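Local structure of phenolic acid decarboxylase (Sedimentibacter hydroxybenzoicus, 7AE5) at residues Gly69-His74 and Leu320-Thr325; Leu78-Asn83 and Phe90-Arg95; Leu308-Gly311 and Glu316-Tyr319. The protein catalyses the reversible, non-oxidative decarboxylation of 4-hydroxybenzoate and 3,4-dihydroxybenzoate, using prenylated FMN and manganese as cofactors. All coordinates share one frame; numbering follows the deposited sequence.

Overall arrangement
The three contacts run in a row through the UbiD fold, contact 1 in the middle with its centre about 10 Å from the centres of both others. Contacts 1 and 3 are buried, whereas contact 2 is partly buried and mixes leucines with a charged helix face. Contact 1 brings the N-terminal part of the chain against the C-terminal part through aromatic and aliphatic groups and a water. Helix 71-77 and the loop after it link it to contact 2, where L323 CB packs 3.6 Å from L93 CD1; the successive helices 316-320 and 323-336 link it to contact 3, which combines apolar packing with a buried carboxylate. Contacts 2 and 3 do not touch.

Contact 1: residues Gly69-His74 and Leu320-Thr325; sequences GSWQNH and LMALNT
L323 N and the imidazole of H74 meet through a single water: the amide donates to it at 2.8 Å from L323 N, while H74 NE2 makes only a weak bond to it. No direct hydrogen bond crosses between the segments. The arrangement sets the N-terminal ends of two helices, 71-77 and 323-336, against each other, and so joins the N-terminal part of the UbiD fold to the C-terminal part, away from the annotated sites. S70 is the N-cap of the first helix; its OG accepts from N73 N at 3.1 Å with an N-H...O angle of 170°, and also bonds Q48 O. This cap probably helps to hold the first turn, from which W71 and H74 reach out. W71 CG lies anti to its carbonyl carbon (chi1 -71°), and the far corner of the indole touches the second segment: CH2 is 3.7 Å from A322 CB and 3.9 Å from L323 CG. H74 has its CG anti to the backbone N (chi1 -164°), which brings its ring beneath the indole, W71 CZ3 sitting 3.7 Å above the imidazole plane over its centre. The two rings thus brace each other while both touch L323. The rotation of the imidazole is set further by a hydrogen bond from ND1 to Q89 OE1 on helix 86-96, and Y319 meets W71 edge-to-face. One methyl of L323 meets both rings, CD1 lying 4.0 Å from H74 CE1 and 4.0 Å from W71 CZ3.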
# COMPACT_ATOMS: atom_id res chain seq x y z
N GLY C 69 2.54 -36.39 -22.72
CA GLY C 69 2.41 -36.03 -21.32
C GLY C 69 3.61 -36.18 -20.41
O GLY C 69 3.47 -36.67 -19.28
N SER C 70 4.78 -35.75 -20.86
CA SER C 70 5.98 -35.74 -20.02
C SER C 70 7.10 -35.08 -20.81
O SER C 70 7.09 -35.06 -22.04
CB SER C 70 6.40 -37.15 -19.59
OG SER C 70 6.92 -37.91 -20.67
N TRP C 71 8.08 -34.55 -20.08
CA TRP C 71 9.24 -33.96 -20.73
C TRP C 71 10.12 -35.00 -21.41
O TRP C 71 10.89 -34.64 -22.31
CB TRP C 71 10.05 -33.15 -19.72
CG TRP C 71 9.34 -31.90 -19.30
CD1 TRP C 71 8.92 -31.57 -18.05
CD2 TRP C 71 8.93 -30.83 -20.17
NE1 TRP C 71 8.29 -30.34 -18.08
CE2 TRP C 71 8.28 -29.87 -19.36
CE3 TRP C 71 9.06 -30.59 -21.54
CZ2 TRP C 71 7.76 -28.69 -19.89
CZ3 TRP C 71 8.54 -29.41 -22.06
CH2 TRP C 71 7.91 -28.48 -21.23
N GLN C 72 10.02 -36.26 -21.00
CA GLN C 72 10.69 -37.33 -21.74
C GLN C 72 10.04 -37.52 -23.11
O GLN C 72 10.73 -37.56 -24.13
CB GLN C 72 10.66 -38.63 -20.94
CG GLN C 72 11.67 -38.70 -19.80
CD GLN C 72 11.36 -37.74 -18.67
OE1 GLN C 72 10.21 -37.38 -18.45
NE2 GLN C 72 12.40 -37.32 -17.95
N ASN C 73 8.71 -37.63 -23.14
CA ASN C 73 8.00 -37.75 -24.41
C ASN C 73 8.19 -36.50 -25.26
O ASN C 73 8.32 -36.59 -26.49
CB ASN C 73 6.52 -38.01 -24.16
CG ASN C 73 6.27 -39.27 -23.36
OD1 ASN C 73 7.19 -39.84 -22.78
ND2 ASN C 73 5.01 -39.69 -23.31
N HIS C 74 8.19 -35.33 -24.63
CA HIS C 74 8.42 -34.08 -25.35
C HIS C 74 9.81 -34.05 -25.96
O HIS C 74 9.99 -33.62 -27.10
CB HIS C 74 8.22 -32.90 -24.40
CG HIS C 74 8.05 -31.58 -25.09
ND1 HIS C 74 9.11 -30.87 -25.61
CD2 HIS C 74 6.95 -30.83 -25.33
CE1 HIS C 74 8.67 -29.75 -26.14
NE2 HIS C 74 7.36 -29.70 -25.99
N LEU C 320 1.31 -29.57 -24.31
CA LEU C 320 0.98 -29.06 -25.64
C LEU C 320 0.98 -27.54 -25.71
O LEU C 320 0.89 -27.00 -26.81
CB LEU C 320 -0.40 -29.57 -26.08
CG LEU C 320 -0.56 -30.98 -26.65
CD1 LEU C 320 0.57 -31.32 -27.61
CD2 LEU C 320 -0.69 -32.03 -25.56
N MET C 321 1.08 -26.85 -24.57
CA MET C 321 1.07 -25.39 -24.56
C MET C 321 2.26 -24.79 -23.83
O MET C 321 2.28 -23.59 -23.56
CB MET C 321 -0.23 -24.87 -23.92
CG MET C 321 -1.50 -25.44 -24.52
SD MET C 321 -2.91 -25.26 -23.41
CE MET C 321 -2.90 -23.49 -23.14
N ALA C 322 3.27 -25.60 -23.50
CA ALA C 322 4.34 -25.15 -22.61
C ALA C 322 5.36 -24.29 -23.35
O ALA C 322 5.43 -23.07 -23.16
CB ALA C 322 5.01 -26.35 -21.94
N LEU C 323 6.18 -24.92 -24.20
CA LEU C 323 7.29 -24.22 -24.83
C LEU C 323 6.88 -23.48 -26.10
O LEU C 323 7.55 -22.51 -26.48
CB LEU C 323 8.41 -25.20 -25.16
CG LEU C 323 9.06 -25.89 -23.95
CD1 LEU C 323 10.34 -26.60 -24.34
CD2 LEU C 323 9.32 -24.88 -22.84
N ASN C 324 5.80 -23.90 -26.76
CA ASN C 324 5.31 -23.16 -27.92
C ASN C 324 4.68 -21.83 -27.51
O ASN C 324 4.47 -20.97 -28.37
CB ASN C 324 4.30 -24.00 -28.70
CG ASN C 324 3.34 -24.75 -27.81
OD1 ASN C 324 3.66 -25.09 -26.67
ND2 ASN C 324 2.14 -25.03 -28.32
N THR C 325 4.36 -21.66 -26.23
CA THR C 325 3.98 -20.35 -25.72
C THR C 325 5.22 -19.53 -25.36
O THR C 325 5.25 -18.31 -25.57
CB THR C 325 3.07 -20.50 -24.50
OG1 THR C 325 1.91 -21.26 -24.85
CG2 THR C 325 2.65 -19.13 -23.96
O HOH W 1 5.94 -27.58 -24.98

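Contact 2: residues Leu78-Asn83 and Phe90-Arg95; sequences LGLDKN and FYELNR
L78 leaves helix 71-77 with its CA 8.1 Å from that of L93 on helix 86-96, and G79 (phi 75°) is the C-prime residue of a Schellman motif, with L80 N bonding back to A75 O and G79 N to L76 O. The loop between the helices places L78 and L80 against the second. L78 crosses L93 at about a right angle, and their CD2 methyls come to 3.4 Å, tighter than usual van der Waals contact, so their exact placing is doubtful; L78 CD2 to L93 CG, at 4.0 Å, is ordinary packing. L80 meets the neighbouring residue, its CD1 resting 3.9 Å from E92 CG. The carbon part of E92 does the touching because CG is anti to the backbone N (chi1 -172°) and the chain then bends at chi2. That bend turns the carboxylate to its own helix, where OE2 forms a salt bridge with R96 NE; the one with R95 NH2 is too short to be taken at face value, and R95 also pairs with D236. The chemistry across the contact is apolar: leucines pack on L93 and the stem of E92, whose charge is probably balanced by arginines of its own helix.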
# COMPACT_ATOMS: atom_id res chain seq x y z
N LEU C 78 10.95 -34.11 -30.30
CA LEU C 78 11.89 -33.31 -31.08
C LEU C 78 13.13 -34.09 -31.49
O LEU C 78 14.08 -33.48 -31.99
CB LEU C 78 12.30 -32.07 -30.30
CG LEU C 78 11.10 -31.19 -29.96
CD1 LEU C 78 11.15 -30.66 -28.53
CD2 LEU C 78 11.04 -30.08 -30.98
N GLY C 79 13.14 -35.40 -31.30
CA GLY C 79 14.27 -36.21 -31.70
C GLY C 79 15.48 -36.09 -30.80
O GLY C 79 16.60 -36.31 -31.26
N LEU C 80 15.29 -35.74 -29.53
CA LEU C 80 16.37 -35.55 -28.59
C LEU C 80 16.40 -36.69 -27.57
O LEU C 80 15.43 -37.43 -27.42
CB LEU C 80 16.23 -34.21 -27.86
CG LEU C 80 16.20 -32.96 -28.75
CD1 LEU C 80 15.71 -31.76 -27.96
CD2 LEU C 80 17.57 -32.69 -29.34
N ASP C 81 17.53 -36.81 -26.88
CA ASP C 81 17.64 -37.74 -25.76
C ASP C 81 16.53 -37.46 -24.75
O ASP C 81 16.20 -36.31 -24.47
CB ASP C 81 19.01 -37.61 -25.10
CG ASP C 81 19.23 -38.62 -23.99
OD1 ASP C 81 18.85 -38.33 -22.84
OD2 ASP C 81 19.77 -39.71 -24.27
N LYS C 82 15.95 -38.54 -24.21
CA LYS C 82 14.71 -38.41 -23.46
C LYS C 82 14.89 -37.64 -22.16
O LYS C 82 13.93 -37.04 -21.67
CB LYS C 82 14.12 -39.79 -23.18
CG LYS C 82 14.84 -40.58 -22.10
CD LYS C 82 14.23 -41.96 -21.93
CE LYS C 82 14.99 -42.78 -20.91
NZ LYS C 82 15.34 -44.13 -21.43
N ASN C 83 16.09 -37.62 -21.60
CA ASN C 83 16.33 -36.94 -20.34
C ASN C 83 16.72 -35.48 -20.51
O ASN C 83 17.07 -34.82 -19.53
CB ASN C 83 17.42 -37.67 -19.54
CG ASN C 83 17.01 -39.07 -19.14
OD1 ASN C 83 17.78 -40.02 -19.29
ND2 ASN C 83 15.79 -39.20 -18.62
N PHE C 90 13.92 -26.07 -24.62
CA PHE C 90 13.48 -24.73 -24.98
C PHE C 90 14.43 -24.09 -25.99
O PHE C 90 13.98 -23.43 -26.94
CB PHE C 90 13.35 -23.88 -23.72
CG PHE C 90 13.27 -22.40 -23.98
CD1 PHE C 90 12.05 -21.79 -24.21
CD2 PHE C 90 14.42 -21.61 -23.95
CE1 PHE C 90 11.97 -20.43 -24.43
CE2 PHE C 90 14.34 -20.25 -24.18
CZ PHE C 90 13.12 -19.66 -24.42
N TYR C 91 15.74 -24.29 -25.82
CA TYR C 91 16.70 -23.70 -26.73
C TYR C 91 16.67 -24.39 -28.09
O TYR C 91 16.85 -23.73 -29.13
CB TYR C 91 18.11 -23.77 -26.13
CG TYR C 91 18.37 -22.67 -25.13
CD1 TYR C 91 18.04 -21.35 -25.42
CD2 TYR C 91 18.94 -22.95 -23.90
CE1 TYR C 91 18.27 -20.35 -24.51
CE2 TYR C 91 19.18 -21.95 -22.99
CZ TYR C 91 18.84 -20.65 -23.30
OH TYR C 91 19.08 -19.66 -22.39
N GLU C 92 16.46 -25.70 -28.11
CA GLU C 92 16.35 -26.41 -29.38
C GLU C 92 15.11 -25.98 -30.15
O GLU C 92 15.15 -25.80 -31.37
CB GLU C 92 16.35 -27.92 -29.14
CG GLU C 92 16.43 -28.76 -30.40
CD GLU C 92 17.71 -28.52 -31.18
OE1 GLU C 92 18.77 -28.33 -30.54
OE2 GLU C 92 17.66 -28.52 -32.43
N LEU C 93 13.98 -25.81 -29.44
CA LEU C 93 12.78 -25.29 -30.08
C LEU C 93 12.99 -23.89 -30.61
O LEU C 93 12.53 -23.56 -31.71
CB LEU C 93 11.61 -25.33 -29.09
CG LEU C 93 10.70 -26.54 -29.21
CD1 LEU C 93 9.42 -26.32 -28.43
CD2 LEU C 93 10.37 -26.71 -30.68
N ASN C 94 13.68 -23.04 -29.85
CA ASN C 94 13.93 -21.68 -30.30
C ASN C 94 14.85 -21.66 -31.52
O ASN C 94 14.69 -20.82 -32.41
CB ASN C 94 14.53 -20.85 -29.16
CG ASN C 94 14.87 -19.44 -29.58
OD1 ASN C 94 13.99 -18.67 -29.96
ND2 ASN C 94 16.15 -19.09 -29.53
N ARG C 95 15.82 -22.58 -31.57
CA ARG C 95 16.73 -22.62 -32.71
C ARG C 95 16.00 -23.04 -33.99
O ARG C 95 16.31 -22.52 -35.07
CB ARG C 95 17.88 -23.58 -32.41
CG ARG C 95 18.95 -23.64 -33.49
CD ARG C 95 19.91 -24.79 -33.26
NE ARG C 95 19.27 -26.08 -33.42
CZ ARG C 95 19.02 -26.66 -34.60
NH1 ARG C 95 19.37 -26.07 -35.73
NH2 ARG C 95 18.42 -27.84 -34.63

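Contact 3: residues Leu308-Gly311 and Glu316-Tyr319; sequences LYLG and EIDY
L308 and E316 form the tight half of this contact, a loop-to-helix turn in the UbiD fold that leads from strand 304-306 into the short, weakly bonded helix 316-320. The carboxylate of E316 lies across the leucine, OE1 being 3.6 Å from L308 CB, and L308 CD1 sits 3.9 Å from E316 CD. E316 gets there with CG anti to its backbone N (chi1 -172°) and an extended chain beyond. Its other oxygen, OE2, is held by a salt bridge to K145 NZ and a hydrogen bond from H68 N, so the buried charge has partners on another part of the chain. Losing the carboxylate to an alanine here would probably leave K145 without its charge mate and H68 N without this acceptor, and remove the acid's share of the packing on L308. The looser side is the backbone: Y309 O stays 3.9 Å from E316 N, with no direct hydrogen bond between the segments. A water accepts from Y309 N at 2.8 Å; its link onward to E316 OE1 is doubtful, that distance being too short. Beyond Y309, P461 of the second subunit packs on its side chain. The side chain of L310 lies about 5 Å from that of E278, the predicted proton donor; against L310 CB the partly exposed I317 brings one branch, its CG2, to 3.8 Å.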
# COMPACT_ATOMS: atom_id res chain seq x y z
N LEU C 308 -6.61 -37.41 -25.76
CA LEU C 308 -5.93 -36.70 -24.68
C LEU C 308 -6.84 -36.58 -23.47
O LEU C 308 -8.03 -36.28 -23.61
CB LEU C 308 -5.47 -35.31 -25.15
CG LEU C 308 -5.08 -34.20 -24.17
CD1 LEU C 308 -4.09 -33.26 -24.84
CD2 LEU C 308 -6.28 -33.39 -23.68
N TYR C 309 -6.28 -36.81 -22.29
CA TYR C 309 -6.95 -36.48 -21.04
C TYR C 309 -6.46 -35.13 -20.53
O TYR C 309 -5.26 -34.84 -20.56
CB TYR C 309 -6.73 -37.54 -19.96
CG TYR C 309 -7.30 -37.12 -18.63
CD1 TYR C 309 -8.66 -37.21 -18.38
CD2 TYR C 309 -6.48 -36.60 -17.63
CE1 TYR C 309 -9.20 -36.81 -17.17
CE2 TYR C 309 -7.01 -36.20 -16.41
CZ TYR C 309 -8.36 -36.31 -16.19
OH TYR C 309 -8.90 -35.91 -14.98
N LEU C 310 -7.40 -34.31 -20.05
CA LEU C 310 -7.06 -33.07 -19.37
C LEU C 310 -7.89 -32.96 -18.10
O LEU C 310 -9.04 -33.42 -18.04
CB LEU C 310 -7.28 -31.84 -20.27
CG LEU C 310 -8.67 -31.21 -20.39
CD1 LEU C 310 -8.57 -29.85 -21.07
CD2 LEU C 310 -9.62 -32.12 -21.15
N GLY C 311 -7.29 -32.35 -17.08
CA GLY C 311 -7.94 -32.18 -15.80
C GLY C 311 -7.25 -31.11 -14.99
O GLY C 311 -6.87 -30.07 -15.53
N GLU C 316 -1.57 -33.80 -19.88
CA GLU C 316 -0.92 -33.77 -21.19
C GLU C 316 -1.08 -32.41 -21.86
O GLU C 316 -0.17 -31.93 -22.53
CB GLU C 316 -1.48 -34.87 -22.08
CG GLU C 316 -0.73 -35.03 -23.38
CD GLU C 316 -1.38 -36.03 -24.31
OE1 GLU C 316 -2.35 -36.70 -23.90
OE2 GLU C 316 -0.91 -36.15 -25.46
N ILE C 317 -2.24 -31.76 -21.67
CA ILE C 317 -2.53 -30.51 -22.35
C ILE C 317 -1.49 -29.44 -22.02
O ILE C 317 -1.14 -28.62 -22.88
CB ILE C 317 -3.96 -30.03 -22.01
CG1 ILE C 317 -4.30 -28.76 -22.80
CG2 ILE C 317 -4.11 -29.78 -20.52
CD1 ILE C 317 -4.43 -28.98 -24.29
N ASP C 318 -0.97 -29.45 -20.79
CA ASP C 318 0.02 -28.44 -20.41
C ASP C 318 1.29 -28.58 -21.22
O ASP C 318 1.95 -27.58 -21.53
CB ASP C 318 0.32 -28.56 -18.91
CG ASP C 318 -0.92 -28.33 -18.06
OD1 ASP C 318 -1.18 -27.16 -17.70
OD2 ASP C 318 -1.62 -29.31 -17.76
N TYR C 319 1.66 -29.81 -21.60
CA TYR C 319 2.84 -29.98 -22.44
C TYR C 319 2.58 -29.54 -23.87
O TYR C 319 3.51 -29.16 -24.58
CB TYR C 319 3.30 -31.44 -22.38
CG TYR C 319 3.74 -31.88 -21.00
CD1 TYR C 319 5.04 -31.67 -20.57
CD2 TYR C 319 2.84 -32.48 -20.12
CE1 TYR C 319 5.45 -32.07 -19.30
CE2 TYR C 319 3.24 -32.87 -18.86
CZ TYR C 319 4.54 -32.66 -18.45
OH TYR C 319 4.94 -33.05 -17.19
O HOH W 2 -3.61 -37.72 -22.08